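Local coordinates for bile salt hydrolase/transferase (Clostridium perfringens, PDB 2BJF), which hydrolyses the amide bond of glycine- and taurine-conjugated bile salts, releasing free bile acid and the amino acid, and also acts as a bile acid amine N-acyltransferase, at residues A[27-31]-A[316-320]; A[41-46]-A[131-135]; A[64-70]-A[103-107]; A[86-90]-A[140-144]; A[115-119]-A[145-149]. All coordinates share one frame; numbering follows the deposited sequence.

Contact 1 (A[27-31]-A[316-320]); sequences NQSII and TYKYN
Ile30, Tyr319 and Gln28 bury the most surface where segment 27-31 runs against segment 316-320. Ile30 supplies the backbone part. It forms an antiparallel hydrogen-bonded pair with Tyr317, in which Ile30 N donates to Tyr317 O (3.0 Å) and Tyr317 N returns a bond to Ile30 O (2.8 Å). The side chains of this pair share one face of the sheet, with Ile30 CB 4.3 Å from Tyr317 CB. The first torsion of Ile30 puts CG1 beside the backbone N, and the second (chi2 84°) turns CD1 back to 3.7 Å from Tyr317 O. A beta-branched, wholly apolar residue suits this spot, because it goes on to touch Ile302 and Tyr291 of the other sheet.

Beyond the pair, the chains separate enough for a water to enter, which donates to Gln28 O and accepts from Tyr319 N. Gln28 nevertheless reaches across with its side chain. Its CG sits over one face of the Tyr319 ring in a CH-pi contact, 3.7 Å from the centroid. The bend at chi2 brings Gln28 NE2 over the same ring, 3.5 Å from Tyr319 CZ, with the amide tilted 56° to it. Glutamine fits because its methylene covers the aromatic face while OE1 accepts a bond from Phe26 N, which helps to fix the amide.

The arrangement joins a strand near the N-terminus to one near the C-terminus, an antiparallel pair in one sheet of the alpha-beta-beta-alpha sandwich of N-terminal nucleophile hydrolases, with the Ile30 face against the other sheet.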
# COMPACT_ATOMS: atom_id res chain seq x y z
N ASN A 27 6.73 8.94 35.29
CA ASN A 27 6.40 8.76 36.71
C ASN A 27 4.90 8.84 36.96
O ASN A 27 4.45 9.50 37.90
CB ASN A 27 7.16 9.76 37.58
CG ASN A 27 8.67 9.57 37.53
OD1 ASN A 27 9.16 8.45 37.43
ND2 ASN A 27 9.40 10.67 37.61
N GLN A 28 4.14 8.18 36.10
CA GLN A 28 2.68 8.29 36.11
C GLN A 28 2.02 7.54 37.25
O GLN A 28 2.50 6.50 37.71
CB GLN A 28 2.08 7.85 34.77
CG GLN A 28 2.40 6.42 34.34
CD GLN A 28 3.57 6.34 33.37
OE1 GLN A 28 4.62 6.95 33.58
NE2 GLN A 28 3.40 5.56 32.31
N SER A 29 0.91 8.10 37.71
CA SER A 29 -0.02 7.43 38.61
C SER A 29 -1.42 7.89 38.23
O SER A 29 -1.57 8.85 37.46
CB SER A 29 0.29 7.79 40.07
OG SER A 29 0.09 9.17 40.31
N ILE A 30 -2.43 7.19 38.73
CA ILE A 30 -3.80 7.63 38.54
C ILE A 30 -4.13 8.60 39.67
O ILE A 30 -4.07 8.24 40.85
CB ILE A 30 -4.80 6.44 38.48
CG1 ILE A 30 -4.44 5.47 37.35
CG2 ILE A 30 -6.22 6.95 38.27
CD1 ILE A 30 -3.38 4.43 37.71
N ILE A 31 -4.45 9.83 39.29
CA ILE A 31 -4.60 10.94 40.24
C ILE A 31 -6.06 11.35 40.40
O ILE A 31 -6.76 11.61 39.41
CB ILE A 31 -3.76 12.17 39.81
CG1 ILE A 31 -2.28 11.79 39.67
CG2 ILE A 31 -3.94 13.33 40.79
CD1 ILE A 31 -1.43 12.85 38.99
N THR A 316 -3.69 9.39 45.10
CA THR A 316 -3.08 8.70 43.96
C THR A 316 -3.19 7.19 44.09
O THR A 316 -3.19 6.65 45.20
CB THR A 316 -1.60 9.09 43.74
OG1 THR A 316 -0.80 8.60 44.82
CG2 THR A 316 -1.43 10.61 43.62
N TYR A 317 -3.27 6.52 42.94
CA TYR A 317 -3.24 5.06 42.87
C TYR A 317 -2.09 4.59 41.99
O TYR A 317 -1.82 5.19 40.94
CB TYR A 317 -4.59 4.51 42.37
CG TYR A 317 -5.68 4.54 43.42
CD1 TYR A 317 -5.79 3.51 44.36
CD2 TYR A 317 -6.60 5.58 43.47
CE1 TYR A 317 -6.78 3.53 45.34
CE2 TYR A 317 -7.61 5.61 44.44
CZ TYR A 317 -7.69 4.58 45.37
OH TYR A 317 -8.67 4.60 46.33
N LYS A 318 -1.42 3.53 42.42
CA LYS A 318 -0.20 3.04 41.77
C LYS A 318 -0.43 2.46 40.38
O LYS A 318 -1.31 1.62 40.18
CB LYS A 318 0.52 2.02 42.67
CG LYS A 318 1.94 1.69 42.23
CD LYS A 318 2.56 0.61 43.10
CE LYS A 318 3.91 0.18 42.55
NZ LYS A 318 4.54 -0.89 43.38
N TYR A 319 0.38 2.92 39.43
CA TYR A 319 0.40 2.44 38.05
C TYR A 319 0.80 0.96 38.02
O TYR A 319 1.89 0.60 38.46
CB TYR A 319 1.40 3.29 37.26
CG TYR A 319 1.51 3.02 35.78
CD1 TYR A 319 0.53 3.47 34.89
CD2 TYR A 319 2.62 2.36 35.26
CE1 TYR A 319 0.65 3.24 33.51
CE2 TYR A 319 2.75 2.12 33.89
CZ TYR A 319 1.76 2.57 33.03
OH TYR A 319 1.88 2.34 31.67
N ASN A 320 -0.10 0.12 37.52
CA ASN A 320 0.07 -1.33 37.57
C ASN A 320 0.83 -1.90 36.37
O ASN A 320 0.26 -2.06 35.29
CB ASN A 320 -1.30 -2.02 37.72
CG ASN A 320 -1.18 -3.50 38.10
OD1 ASN A 320 -0.28 -4.20 37.64
ND2 ASN A 320 -2.11 -3.97 38.92
O HOH W 1 2.40 4.95 40.07

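Contact 2 (A[41-46]-A[131-135]); sequences NKSNKK and IPISE
Asn41 and Ile133 form the close, buried half of this meeting between two loops. Asn41 ND2 donates to Ile133 O over 3.0 Å, meeting a lone pair of that oxygen in the carbonyl plane, and the acceptor lies almost in the amide plane as well. CG of Asn41 stands anti to the backbone N (chi1 -174°), which sends the amide across to the other loop, where ND2 also passes 3.8 Å from Ile133 CG1. The other end of the amide looks after its own loop: Asn41 OD1 accepts from Asn44 N at 3.2 Å, an Asx motif that holds the turn in shape. Asparagine suits the place because one flat group can donate outward and accept inward.

Toward solvent the fit becomes looser and wetter. Ser43 OG lies 3.0 Å from Ile133 O and 2.7 Å from Asn41 OD1, with a single proton for the two. A water accepts from Asn44 ND2 and donates to both Ser43 OG and Pro132 O (2.7 Å), spanning a distance the side chains do not bridge directly. Asn44 ND2 also bonds to Tyr103 OH and rests 3.5 Å from Ile131 CG2, while its OD1 receives Lys46 N in an Asx turn. The Lys46 chain brushes the same methyl more distantly.

The contact is thus mainly polar, and much of it is directed at backbone carbonyls. Ile133 is gripped by its backbone oxygen, while its CB points away from the other loop and its side chain touches the bile acid; the polar contact probably helps to hold that residue in the pocket wall.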
# COMPACT_ATOMS: atom_id res chain seq x y z
N ASN A 41 1.20 26.17 41.58
CA ASN A 41 2.50 25.97 40.93
C ASN A 41 3.54 26.82 41.64
O ASN A 41 3.44 28.05 41.66
CB ASN A 41 2.42 26.31 39.44
CG ASN A 41 3.70 25.97 38.69
OD1 ASN A 41 4.75 26.59 38.92
ND2 ASN A 41 3.62 25.00 37.79
N LYS A 42 4.55 26.17 42.20
CA LYS A 42 5.55 26.83 43.04
C LYS A 42 6.51 27.74 42.26
O LYS A 42 6.98 28.75 42.80
CB LYS A 42 6.34 25.81 43.86
CG LYS A 42 5.54 25.16 44.98
CD LYS A 42 6.37 24.15 45.75
CE LYS A 42 5.59 23.57 46.93
NZ LYS A 42 5.35 24.57 48.01
N SER A 43 6.78 27.39 41.01
CA SER A 43 7.74 28.13 40.18
C SER A 43 7.20 29.48 39.69
O SER A 43 7.92 30.48 39.70
CB SER A 43 8.22 27.29 39.00
OG SER A 43 7.21 27.14 38.02
N ASN A 44 5.94 29.50 39.25
CA ASN A 44 5.33 30.71 38.70
C ASN A 44 4.16 31.28 39.51
O ASN A 44 3.53 32.26 39.10
CB ASN A 44 4.93 30.50 37.23
CG ASN A 44 4.00 29.30 37.03
OD1 ASN A 44 3.11 29.05 37.84
ND2 ASN A 44 4.20 28.57 35.94
N LYS A 45 3.87 30.65 40.65
CA LYS A 45 2.83 31.09 41.60
C LYS A 45 1.39 31.05 41.06
O LYS A 45 0.46 31.51 41.73
CB LYS A 45 3.16 32.47 42.20
CG LYS A 45 4.33 32.45 43.17
CD LYS A 45 4.51 33.79 43.85
CE LYS A 45 5.69 33.77 44.82
NZ LYS A 45 5.46 32.88 45.99
N LYS A 46 1.21 30.50 39.86
CA LYS A 46 -0.12 30.38 39.26
C LYS A 46 -0.96 29.35 40.00
O LYS A 46 -0.46 28.31 40.42
CB LYS A 46 -0.02 30.01 37.77
CG LYS A 46 0.58 31.11 36.90
CD LYS A 46 0.71 30.65 35.46
CE LYS A 46 1.48 31.67 34.62
NZ LYS A 46 0.74 32.95 34.45
N ILE A 131 4.45 28.35 28.84
CA ILE A 131 5.03 28.62 30.16
C ILE A 131 5.52 27.30 30.75
O ILE A 131 4.76 26.34 30.85
CB ILE A 131 4.00 29.29 31.12
CG1 ILE A 131 3.48 30.62 30.55
CG2 ILE A 131 4.59 29.47 32.53
CD1 ILE A 131 4.54 31.69 30.30
N PRO A 132 6.81 27.24 31.14
CA PRO A 132 7.35 26.02 31.76
C PRO A 132 6.68 25.70 33.10
O PRO A 132 6.37 26.61 33.87
CB PRO A 132 8.83 26.35 31.97
CG PRO A 132 8.91 27.83 31.96
CD PRO A 132 7.84 28.28 31.01
N ILE A 133 6.46 24.41 33.35
CA ILE A 133 5.89 23.94 34.61
C ILE A 133 6.86 24.20 35.77
O ILE A 133 6.44 24.47 36.90
CB ILE A 133 5.50 22.43 34.53
CG1 ILE A 133 4.65 22.01 35.75
CG2 ILE A 133 6.74 21.54 34.35
CD1 ILE A 133 3.95 20.67 35.59
N SER A 134 8.15 24.13 35.46
CA SER A 134 9.24 24.39 36.40
C SER A 134 10.50 24.68 35.59
O SER A 134 10.65 24.17 34.47
CB SER A 134 9.46 23.18 37.31
OG SER A 134 10.35 23.50 38.37
N GLU A 135 11.37 25.52 36.15
CA GLU A 135 12.63 25.93 35.51
C GLU A 135 12.40 26.57 34.13
O GLU A 135 11.61 27.51 34.01
CB GLU A 135 13.62 24.76 35.42
CG GLU A 135 13.88 24.06 36.74
CD GLU A 135 15.13 23.20 36.72
OE1 GLU A 135 16.04 23.49 35.91
OE2 GLU A 135 15.21 22.25 37.52
O HOH W 2 7.33 28.78 35.23
O HOH W 3 6.59 24.40 39.64

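Contact 3 (A[64-70]-A[103-107]); sequences YPTFADG and YNFLL
Leu106 and Leu107, at the start of helix 105-112, are the bumps with which this helix packs against strand 64-67, part of the helical covering of one sheet in the alpha-beta-beta-alpha fold. Leu106 fills the hollow made where the chain turns its corner after Phe67. Its CD2 lies 3.8 Å from Phe67 CB, and CD1 settles against the backbone at Ala68, 3.3 Å from Ala68 O. Leu106 CD2 also lies near Gly70 N. Leu107 enters the neighbouring dip: CD1 meets Phe67 CE2 at 3.9 Å, while CD2 faces Pro65 and the hydroxyl of Tyr64.

At the other end Tyr64 is the bump. CG anti to the backbone N (chi1 -165°) swings its ring toward the helix start, where OH donates to Asn104 OD1 at 2.7 Å from above the carbonyl plane. Tyr64 CE2 also comes to the edge of the Tyr103 ring. Thr66, which touches the bile acid, donates through OG1 to a lone pair of Tyr103 O, in its carbonyl plane. Between the strand backbone and the helix start, waters complete the fit: one accepts from Phe67 N at 3.1 Å and from Leu107 N at 3.2 Å, and donates to Tyr103 O at 3.0 Å.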
# COMPACT_ATOMS: atom_id res chain seq x y z
N TYR A 64 3.17 19.82 41.62
CA TYR A 64 2.00 20.23 40.83
C TYR A 64 1.48 19.11 39.93
O TYR A 64 2.25 18.50 39.18
CB TYR A 64 2.32 21.47 40.00
CG TYR A 64 1.10 22.17 39.44
CD1 TYR A 64 0.36 23.05 40.23
CD2 TYR A 64 0.68 21.95 38.13
CE1 TYR A 64 -0.77 23.69 39.73
CE2 TYR A 64 -0.45 22.59 37.61
CZ TYR A 64 -1.16 23.46 38.42
OH TYR A 64 -2.28 24.09 37.93
N PRO A 65 0.16 18.83 39.98
CA PRO A 65 -0.43 17.77 39.16
C PRO A 65 -0.63 18.19 37.70
O PRO A 65 -1.16 19.27 37.43
CB PRO A 65 -1.77 17.50 39.83
CG PRO A 65 -2.14 18.79 40.47
CD PRO A 65 -0.86 19.50 40.82
N THR A 66 -0.20 17.33 36.78
CA THR A 66 -0.40 17.55 35.35
C THR A 66 -0.83 16.24 34.70
O THR A 66 -0.32 15.17 35.04
CB THR A 66 0.86 18.17 34.67
OG1 THR A 66 0.58 18.43 33.29
CG2 THR A 66 2.09 17.27 34.79
N PHE A 67 -1.77 16.32 33.76
CA PHE A 67 -2.48 15.13 33.27
C PHE A 67 -2.18 14.74 31.82
O PHE A 67 -1.91 15.59 30.98
CB PHE A 67 -3.99 15.30 33.44
CG PHE A 67 -4.45 15.20 34.86
CD1 PHE A 67 -4.93 13.99 35.36
CD2 PHE A 67 -4.41 16.30 35.70
CE1 PHE A 67 -5.36 13.89 36.68
CE2 PHE A 67 -4.83 16.21 37.03
CZ PHE A 67 -5.31 15.00 37.52
N ALA A 68 -2.24 13.43 31.56
CA ALA A 68 -2.14 12.88 30.21
C ALA A 68 -3.53 12.65 29.62
O ALA A 68 -3.76 12.88 28.43
CB ALA A 68 -1.36 11.59 30.24
N ASP A 69 -4.45 12.18 30.47
CA ASP A 69 -5.86 12.01 30.11
C ASP A 69 -6.67 11.83 31.38
O ASP A 69 -6.17 11.31 32.38
CB ASP A 69 -6.08 10.83 29.15
CG ASP A 69 -5.41 9.55 29.62
OD1 ASP A 69 -4.20 9.39 29.36
OD2 ASP A 69 -6.10 8.71 30.24
N GLY A 70 -7.93 12.25 31.34
CA GLY A 70 -8.79 12.15 32.51
C GLY A 70 -10.22 12.58 32.25
O GLY A 70 -10.59 12.94 31.13
N TYR A 103 1.04 22.82 30.02
CA TYR A 103 1.00 21.76 31.03
C TYR A 103 -0.32 21.72 31.81
O TYR A 103 -0.67 20.69 32.39
CB TYR A 103 2.18 21.90 32.01
CG TYR A 103 2.13 23.14 32.88
CD1 TYR A 103 1.38 23.17 34.06
CD2 TYR A 103 2.82 24.29 32.52
CE1 TYR A 103 1.32 24.31 34.85
CE2 TYR A 103 2.78 25.44 33.31
CZ TYR A 103 2.02 25.44 34.47
OH TYR A 103 1.97 26.57 35.25
N ASN A 104 -1.04 22.85 31.83
CA ASN A 104 -2.24 22.98 32.65
C ASN A 104 -3.56 22.89 31.87
O ASN A 104 -4.63 22.90 32.47
CB ASN A 104 -2.20 24.30 33.45
CG ASN A 104 -3.09 24.27 34.68
OD1 ASN A 104 -3.07 23.31 35.45
ND2 ASN A 104 -3.87 25.33 34.88
N PHE A 105 -3.47 22.78 30.54
CA PHE A 105 -4.68 22.81 29.70
C PHE A 105 -5.69 21.71 30.05
O PHE A 105 -6.88 21.99 30.19
CB PHE A 105 -4.33 22.76 28.21
CG PHE A 105 -5.54 22.88 27.31
CD1 PHE A 105 -6.05 24.13 26.98
CD2 PHE A 105 -6.17 21.74 26.82
CE1 PHE A 105 -7.17 24.24 26.16
CE2 PHE A 105 -7.29 21.85 25.99
CZ PHE A 105 -7.79 23.10 25.66
N LEU A 106 -5.21 20.48 30.17
CA LEU A 106 -6.09 19.34 30.44
C LEU A 106 -6.84 19.53 31.76
O LEU A 106 -8.06 19.37 31.81
CB LEU A 106 -5.30 18.03 30.43
CG LEU A 106 -6.08 16.77 30.02
CD1 LEU A 106 -5.13 15.72 29.47
CD2 LEU A 106 -6.90 16.20 31.17
N LEU A 107 -6.10 19.87 32.82
CA LEU A 107 -6.71 20.13 34.12
C LEU A 107 -7.66 21.34 34.08
O LEU A 107 -8.71 21.31 34.73
CB LEU A 107 -5.63 20.33 35.20
CG LEU A 107 -6.07 20.60 36.64
CD1 LEU A 107 -6.96 19.49 37.18
CD2 LEU A 107 -4.86 20.80 37.54
O HOH W 4 -2.25 20.54 35.31
O HOH W 5 -3.04 19.03 33.12
O HOH W 6 -1.17 18.15 30.96

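Contact 4 (A[86-90]-A[140-144]); sequences YVSYS and TTLHW. With DXC ((3alpha,5beta,12alpha)-3,12-dihydroxycholan-24-oic acid), chain B.
The bile acid pocket has part of its wall at the beginning of strand 142-147, and the loop 86-90 backs that wall through Tyr89 and Val87. Tyr89 makes the polar link. Its OH accepts from Leu142 N at 2.7 Å with an N-H...O angle of 151°, and the amide nitrogen approaches at the ring edge, near the ring plane. Placed beside the backbone N (chi1 -51°), the Tyr89 ring extends from the loop to the strand, where its CE1 comes 4.4 Å from Trp144 CH2. Tyrosine is apt here because it is long enough to carry an oxygen to a backbone amide while its ring packs beside Trp144, Ile128 and Val102. Next to it, Val87 CG1 meets Thr141 CG2 at 3.7 Å. The two side chains cross at about a right angle, methyl on methyl, while Thr141 OG1 is bonded to OD1 of Asn82, which binds taurine.

Leu142 CD1 lies 3.7 Å from C16 of deoxycholate, and Thr140 OG1 is 3.6 Å from its C11. Apolar packing thus dominates where Leu142 meets the steroid, whereas its backbone NH is satisfied by the phenol oxygen. That division is consistent with Tyr89 acting as a second-shell residue, positioning the leucine that touches the product.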
# COMPACT_ATOMS: atom_id res chain seq x y z
N TYR A 86 3.42 21.28 13.27
CA TYR A 86 2.32 22.22 13.01
C TYR A 86 1.80 22.94 14.26
O TYR A 86 0.96 23.84 14.16
CB TYR A 86 1.19 21.58 12.19
CG TYR A 86 1.67 20.89 10.93
CD1 TYR A 86 2.12 21.62 9.83
CD2 TYR A 86 1.69 19.49 10.84
CE1 TYR A 86 2.58 20.99 8.68
CE2 TYR A 86 2.14 18.85 9.69
CZ TYR A 86 2.58 19.60 8.62
OH TYR A 86 3.02 18.96 7.48
N VAL A 87 2.31 22.55 15.43
CA VAL A 87 1.95 23.20 16.69
C VAL A 87 2.69 24.53 16.85
O VAL A 87 3.82 24.68 16.38
CB VAL A 87 2.22 22.27 17.91
CG1 VAL A 87 3.72 22.14 18.19
CG2 VAL A 87 1.47 22.75 19.15
N SER A 88 2.03 25.49 17.50
CA SER A 88 2.65 26.78 17.82
C SER A 88 2.02 27.41 19.05
O SER A 88 0.84 27.78 19.04
CB SER A 88 2.57 27.74 16.63
OG SER A 88 3.09 29.01 16.95
N TYR A 89 2.80 27.51 20.12
CA TYR A 89 2.37 28.20 21.34
C TYR A 89 2.97 29.60 21.38
O TYR A 89 4.06 29.83 20.85
CB TYR A 89 2.82 27.43 22.59
CG TYR A 89 2.48 25.96 22.63
CD1 TYR A 89 1.15 25.52 22.56
CD2 TYR A 89 3.48 25.00 22.79
CE1 TYR A 89 0.84 24.16 22.62
CE2 TYR A 89 3.18 23.65 22.86
CZ TYR A 89 1.86 23.23 22.77
OH TYR A 89 1.57 21.89 22.84
N SER A 90 2.27 30.53 22.02
CA SER A 90 2.82 31.86 22.27
C SER A 90 3.88 31.77 23.37
O SER A 90 3.79 30.93 24.27
CB SER A 90 1.72 32.85 22.65
OG SER A 90 1.17 32.56 23.92
N THR A 140 5.72 19.70 26.44
CA THR A 140 5.46 18.70 25.41
C THR A 140 4.54 19.31 24.35
O THR A 140 3.61 20.05 24.67
CB THR A 140 4.82 17.43 26.01
OG1 THR A 140 5.59 16.98 27.12
CG2 THR A 140 4.73 16.31 24.97
N THR A 141 4.84 19.02 23.08
CA THR A 141 4.00 19.46 21.97
C THR A 141 2.72 18.63 21.96
O THR A 141 2.77 17.40 21.84
CB THR A 141 4.73 19.31 20.62
OG1 THR A 141 5.23 17.97 20.50
CG2 THR A 141 5.90 20.28 20.53
N LEU A 142 1.58 19.30 22.11
CA LEU A 142 0.31 18.62 22.35
C LEU A 142 -0.87 19.17 21.56
O LEU A 142 -0.92 20.35 21.23
CB LEU A 142 -0.05 18.67 23.83
CG LEU A 142 0.84 18.00 24.88
CD1 LEU A 142 0.55 18.58 26.25
CD2 LEU A 142 0.68 16.48 24.87
N HIS A 143 -1.81 18.27 21.25
CA HIS A 143 -3.17 18.64 20.90
C HIS A 143 -4.14 17.79 21.73
O HIS A 143 -3.74 16.77 22.30
CB HIS A 143 -3.43 18.57 19.39
CG HIS A 143 -3.36 17.20 18.80
ND1 HIS A 143 -3.88 16.91 17.55
CD2 HIS A 143 -2.84 16.04 19.26
CE1 HIS A 143 -3.68 15.63 17.28
NE2 HIS A 143 -3.05 15.08 18.30
N TRP A 144 -5.39 18.22 21.83
CA TRP A 144 -6.32 17.61 22.78
C TRP A 144 -7.62 17.15 22.13
O TRP A 144 -8.13 17.79 21.22
CB TRP A 144 -6.64 18.58 23.92
CG TRP A 144 -5.45 18.96 24.75
CD1 TRP A 144 -5.05 18.39 25.93
CD2 TRP A 144 -4.50 20.00 24.47
NE1 TRP A 144 -3.91 19.01 26.39
CE2 TRP A 144 -3.55 20.00 25.52
CE3 TRP A 144 -4.36 20.94 23.43
CZ2 TRP A 144 -2.48 20.90 25.56
CZ3 TRP A 144 -3.29 21.82 23.47
CH2 TRP A 144 -2.36 21.80 24.53
C1 DXC B . 8.94 17.85 30.62
C2 DXC B . 7.64 18.66 30.56
C3 DXC B . 6.78 18.53 31.83
C4 DXC B . 6.53 17.08 32.27
C5 DXC B . 7.85 16.31 32.29
C6 DXC B . 8.65 16.40 30.99
C7 DXC B . 5.49 19.34 31.65
C8 DXC B . 4.45 18.66 30.75
C9 DXC B . 4.22 17.19 31.08
C10 DXC B . 5.53 16.41 31.29
C11 DXC B . 3.47 16.49 29.94
C12 DXC B . 3.14 15.01 30.19
C13 DXC B . 4.43 14.23 30.46
C14 DXC B . 5.28 14.91 31.55
C15 DXC B . 2.20 17.12 29.37
C16 DXC B . 1.54 15.96 28.61
C17 DXC B . 2.41 14.71 28.87
C18 DXC B . 5.97 17.06 33.69
C19 DXC B . 1.62 13.40 28.69
O1 DXC B . 5.21 14.08 29.26
O2 DXC B . 9.58 17.89 29.34
C20 DXC B . 2.19 14.84 31.39
C21 DXC B . 1.16 13.21 27.24
C22 DXC B . 2.32 13.15 26.24
C23 DXC B . 1.95 12.43 24.96
O3 DXC B . 0.86 11.83 24.88
O4 DXC B . 2.77 12.47 24.03
C24 DXC B . 2.35 12.14 29.16

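Contact 5 (A[115-119]-A[145-149]); sequences SVEEV and MISDI
Val116 lies obliquely across the carboxylate end of Asp148, its CG2 3.6 Å from Asp148 CG. The same aspartate takes the first backbone NH of the helix: Val116 N donates to Asp148 OD2 over 2.8 Å in an essentially straight bond (179°), reaching the oxygen from above the carboxylate plane. A water that donates to OD2 also accepts from Glu117 N, so the carboxylate serves the next amide indirectly, while OD1 bonds to Thr150 OG1. Aspartate, short and negatively charged, suits a position facing the N-terminus of a helix, where the first NH groups, not used within the helix, and the helix dipole would probably stabilise its charge.

Ser115 does the complementary work from just before the helix. It occupies the N-cap, and with OG turned in between its own N and carbonyl carbon (chi1 69°) it accepts from Glu118 N at 3.2 Å. Two side chains, one local and one from just beyond the strand, thus divide the opening amides of the helix.

Further along, the contact becomes apolar. Val116 CG2 meets Ile146 CG2 at 4.1 Å, and Val119 and Ile146 reach toward each other tip to tip, CG1 to CD1 at 3.7 Å. These beta-branched residues mesh with Ile154 and Val109 around them. The result is an N-capped helix laid on a beta sheet, its place in the outer helical layer of the alpha-beta-beta-alpha sandwich.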
# COMPACT_ATOMS: atom_id res chain seq x y z
N SER A 115 -19.38 20.27 30.28
CA SER A 115 -19.77 19.75 28.97
C SER A 115 -18.86 20.25 27.85
O SER A 115 -18.14 21.23 28.02
CB SER A 115 -21.22 20.14 28.66
OG SER A 115 -21.35 21.54 28.46
N VAL A 116 -18.92 19.57 26.71
CA VAL A 116 -18.21 19.98 25.49
C VAL A 116 -18.67 21.37 25.04
O VAL A 116 -17.85 22.21 24.68
CB VAL A 116 -18.39 18.94 24.35
CG1 VAL A 116 -18.01 19.53 22.99
CG2 VAL A 116 -17.55 17.70 24.64
N GLU A 117 -19.98 21.61 25.10
CA GLU A 117 -20.54 22.91 24.72
C GLU A 117 -20.00 24.07 25.57
O GLU A 117 -19.72 25.15 25.03
CB GLU A 117 -22.07 22.89 24.73
CG GLU A 117 -22.71 22.08 23.59
CD GLU A 117 -22.29 22.55 22.19
OE1 GLU A 117 -22.24 21.69 21.28
OE2 GLU A 117 -22.02 23.75 21.99
N GLU A 118 -19.86 23.84 26.87
CA GLU A 118 -19.28 24.83 27.79
C GLU A 118 -17.82 25.13 27.44
O GLU A 118 -17.40 26.29 27.46
CB GLU A 118 -19.38 24.36 29.24
CG GLU A 118 -20.74 24.57 29.89
CD GLU A 118 -20.70 24.46 31.41
OE1 GLU A 118 -21.77 24.60 32.04
OE2 GLU A 118 -19.61 24.24 31.98
N VAL A 119 -17.07 24.08 27.12
CA VAL A 119 -15.66 24.19 26.75
C VAL A 119 -15.50 24.96 25.43
O VAL A 119 -14.65 25.86 25.34
CB VAL A 119 -14.98 22.79 26.63
CG1 VAL A 119 -13.56 22.91 26.11
CG2 VAL A 119 -14.99 22.08 27.96
N MET A 145 -8.13 16.02 22.61
CA MET A 145 -9.48 15.57 22.29
C MET A 145 -10.35 15.69 23.54
O MET A 145 -9.93 15.28 24.63
CB MET A 145 -9.47 14.14 21.76
CG MET A 145 -10.83 13.65 21.27
SD MET A 145 -10.73 12.07 20.42
CE MET A 145 -12.46 11.66 20.26
N ILE A 146 -11.54 16.25 23.37
CA ILE A 146 -12.48 16.46 24.46
C ILE A 146 -13.82 15.83 24.08
O ILE A 146 -14.30 16.01 22.96
CB ILE A 146 -12.65 17.97 24.78
CG1 ILE A 146 -11.30 18.61 25.13
CG2 ILE A 146 -13.64 18.18 25.93
CD1 ILE A 146 -11.30 20.13 25.13
N SER A 147 -14.40 15.07 25.01
CA SER A 147 -15.63 14.33 24.74
C SER A 147 -16.47 14.25 26.01
O SER A 147 -15.94 14.27 27.11
CB SER A 147 -15.28 12.92 24.24
OG SER A 147 -16.39 12.32 23.59
N ASP A 148 -17.79 14.16 25.85
CA ASP A 148 -18.68 14.06 27.01
C ASP A 148 -19.83 13.05 26.84
O ASP A 148 -19.86 12.29 25.87
CB ASP A 148 -19.20 15.45 27.43
CG ASP A 148 -20.19 16.06 26.44
OD1 ASP A 148 -20.64 15.36 25.52
OD2 ASP A 148 -20.51 17.25 26.61
N ILE A 149 -20.75 13.06 27.80
CA ILE A 149 -21.85 12.09 27.85
C ILE A 149 -22.95 12.31 26.80
O ILE A 149 -23.90 11.52 26.72
CB ILE A 149 -22.47 12.00 29.28
CG1 ILE A 149 -23.02 13.36 29.72
CG2 ILE A 149 -21.44 11.47 30.27
CD1 ILE A 149 -23.89 13.30 30.97
O HOH W 7 -21.99 19.22 25.34

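How the contacts relate
Contact 3 touches contact 1 (Ile31 O to Phe67 CE1, 3.8 Å), contact 2 (Ile131 O to Tyr103 CD2, 3.3 Å) and contact 4 (Phe105 CD2 to Trp144 CD2, 3.4 Å). Contacts 4 and 5 use successive parts of strand 142-147, and helices 105-112 and 116-123 of contacts 3 and 5 follow each other in the chain. Contacts 2, 3 and 4 all place residues in the deoxycholate pocket; the Gln28 side chain of contact 1 stays about 7 Å from the ligand, and the Ile146 side chain of contact 5 about 14 Å. In contact 3 the Ala68 side chain is about 8 Å from that of Cys2, the inferred nucleophile, and Asp69 forms a salt bridge with Arg18.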